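Long-range contact in MgGH51 (Meripilus giganteus, PDB 6ZPV), which hydrolyses terminal alpha-L-arabinofuranosyl linkages as a family GH51 glycoside hydrolase, probably releasing arabinose from plant cell-wall polysaccharides: residues A[456-461]-A[615-620]. Sequence-based numbering, arbitrary orientation.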
loop_
_atom_site.group_PDB
_atom_site.type_symbol
_atom_site.label_atom_id
_atom_site.label_comp_id
_atom_site.label_asym_id
_atom_site.label_seq_id
_atom_site.Cartn_x
_atom_site.Cartn_y
_atom_site.Cartn_z
ATOM N N SER A 456 8.123 -19.905 -0.806
ATOM C CA SER A 456 7.846 -18.890 0.245
ATOM C C SER A 456 6.354 -18.808 0.499
ATOM O O SER A 456 5.925 -18.739 1.670
ATOM C CB SER A 456 8.458 -17.546 -0.129
ATOM O OG SER A 456 7.768 -16.847 -1.188
ATOM N N ALA A 457 5.503 -18.850 -0.514
ATOM C CA ALA A 457 4.055 -18.770 -0.370
ATOM C C ALA A 457 3.526 -19.960 0.413
ATOM O O ALA A 457 2.581 -19.822 1.198
ATOM C CB ALA A 457 3.385 -18.659 -1.730
ATOM N N THR A 458 4.083 -21.161 0.116
ATOM C CA THR A 458 3.574 -22.363 0.813
ATOM C C THR A 458 3.991 -22.379 2.277
ATOM O O THR A 458 3.221 -22.817 3.142
ATOM C CB THR A 458 3.973 -23.624 0.048
ATOM O OG1 THR A 458 5.383 -23.821 -0.049
ATOM C CG2 THR A 458 3.344 -23.652 -1.309
ATOM N N GLY A 459 5.207 -21.929 2.609
ATOM C CA GLY A 459 5.619 -21.802 4.011
ATOM C C GLY A 459 4.741 -20.783 4.694
ATOM O O GLY A 459 4.272 -21.042 5.828
ATOM N N GLU A 460 4.512 -19.629 4.091
ATOM C CA GLU A 460 3.595 -18.636 4.654
ATOM C C GLU A 460 2.208 -19.250 4.878
ATOM O O GLU A 460 1.612 -19.059 5.954
ATOM C CB GLU A 460 3.478 -17.434 3.747
ATOM C CG GLU A 460 4.762 -16.605 3.707
ATOM C CD GLU A 460 4.968 -15.824 2.412
ATOM O OE1 GLU A 460 4.033 -15.768 1.579
ATOM O OE2 GLU A 460 6.063 -15.225 2.282
ATOM N N ALA A 461 1.687 -20.006 3.930
ATOM C CA ALA A 461 0.370 -20.601 4.043
ATOM C C ALA A 461 0.342 -21.559 5.220
ATOM O O ALA A 461 -0.658 -21.568 5.992
ATOM C CB ALA A 461 -0.031 -21.290 2.770
ATOM N N PRO A 615 0.001 -31.976 -3.587
ATOM C CA PRO A 615 1.310 -31.992 -4.208
ATOM C C PRO A 615 2.365 -31.355 -3.335
ATOM O O PRO A 615 2.066 -30.463 -2.508
ATOM C CB PRO A 615 1.144 -31.231 -5.556
ATOM C CG PRO A 615 -0.326 -31.326 -5.813
ATOM C CD PRO A 615 -0.982 -31.311 -4.440
ATOM N N ALA A 616 3.630 -31.739 -3.539
ATOM C CA ALA A 616 4.743 -30.958 -2.988
ATOM C C ALA A 616 4.546 -29.468 -3.295
ATOM O O ALA A 616 4.063 -29.129 -4.374
ATOM C CB ALA A 616 6.040 -31.424 -3.621
ATOM N N PHE A 617 4.903 -28.634 -2.364
ATOM C CA PHE A 617 4.884 -27.178 -2.538
ATOM C C PHE A 617 3.527 -26.752 -3.095
ATOM O O PHE A 617 3.438 -26.224 -4.228
ATOM C CB PHE A 617 6.038 -26.694 -3.414
ATOM C CG PHE A 617 7.386 -27.026 -2.826
ATOM C CD1 PHE A 617 7.805 -26.501 -1.576
ATOM C CD2 PHE A 617 8.221 -27.909 -3.452
ATOM C CE1 PHE A 617 8.984 -26.862 -0.985
ATOM C CE2 PHE A 617 9.442 -28.266 -2.868
ATOM C CZ PHE A 617 9.796 -27.749 -1.638
ATOM N N SER A 618 2.471 -26.932 -2.316
ATOM C CA SER A 618 1.126 -26.535 -2.776
ATOM C C SER A 618 0.321 -25.849 -1.671
ATOM O O SER A 618 0.474 -26.169 -0.470
ATOM C CB SER A 618 0.364 -27.731 -3.303
ATOM O OG SER A 618 0.099 -28.718 -2.314
ATOM N N VAL A 619 -0.586 -24.992 -2.112
ATOM C CA VAL A 619 -1.627 -24.419 -1.278
ATOM C C VAL A 619 -2.946 -24.812 -1.944
ATOM O O VAL A 619 -3.153 -24.514 -3.129
ATOM C CB VAL A 619 -1.577 -22.881 -1.173
ATOM C CG1 VAL A 619 -2.667 -22.377 -0.245
ATOM C CG2 VAL A 619 -0.194 -22.440 -0.703
ATOM N N SER A 620 -3.836 -25.458 -1.194
ATOM C CA SER A 620 -5.104 -25.970 -1.736
ATOM C C SER A 620 -6.250 -25.508 -0.861
ATOM O O SER A 620 -6.113 -25.458 0.377
ATOM C CB SER A 620 -5.110 -27.476 -1.861
ATOM O OG SER A 620 -3.967 -27.946 -2.578
#
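Thr458 and Ala461, on helix 454-469, pack against Val619 at the start of strand 618-625, joining the helix before the last strand of the catalytic (beta/alpha)8 barrel to the antiparallel sheet of the C-terminal beta domain. The axes of 456-461 and 618-620 approach to 7.9 Å, their directions 49° apart. Val619, beta-branched as suits a strand, points at the helix: CG2 lies 3.7 Å from Ala461 CB and 3.8 Å from Thr458 CG2, touching both. Ala461, with a single methyl, lets the helix come close to the strand, and also touches Phe515 of helix 507-517 and Ala553 of strand 547-554.

Thr458 divides its two branches. With chi1 at 62°, OG1 sits between the backbone N and carbonyl carbon and hydrogen-bonds back to Val454 O and Gln455 O, which satisfies the buried hydroxyl. CG2 is thereby turned to the strand, pressing on the Phe617-Ser618 peptide, 3.5 Å from Ser618 N. Here Phe617 and Ser618 form a G1 beta bulge opposite Asn554, Phe617 taking the positive phi (50°) more usual for glycine. The Phe617 side chain crosses that of Thr458 at roughly a right angle, and its ring offers an edge, CD1 lying 3.9 Å from Thr458 OG1.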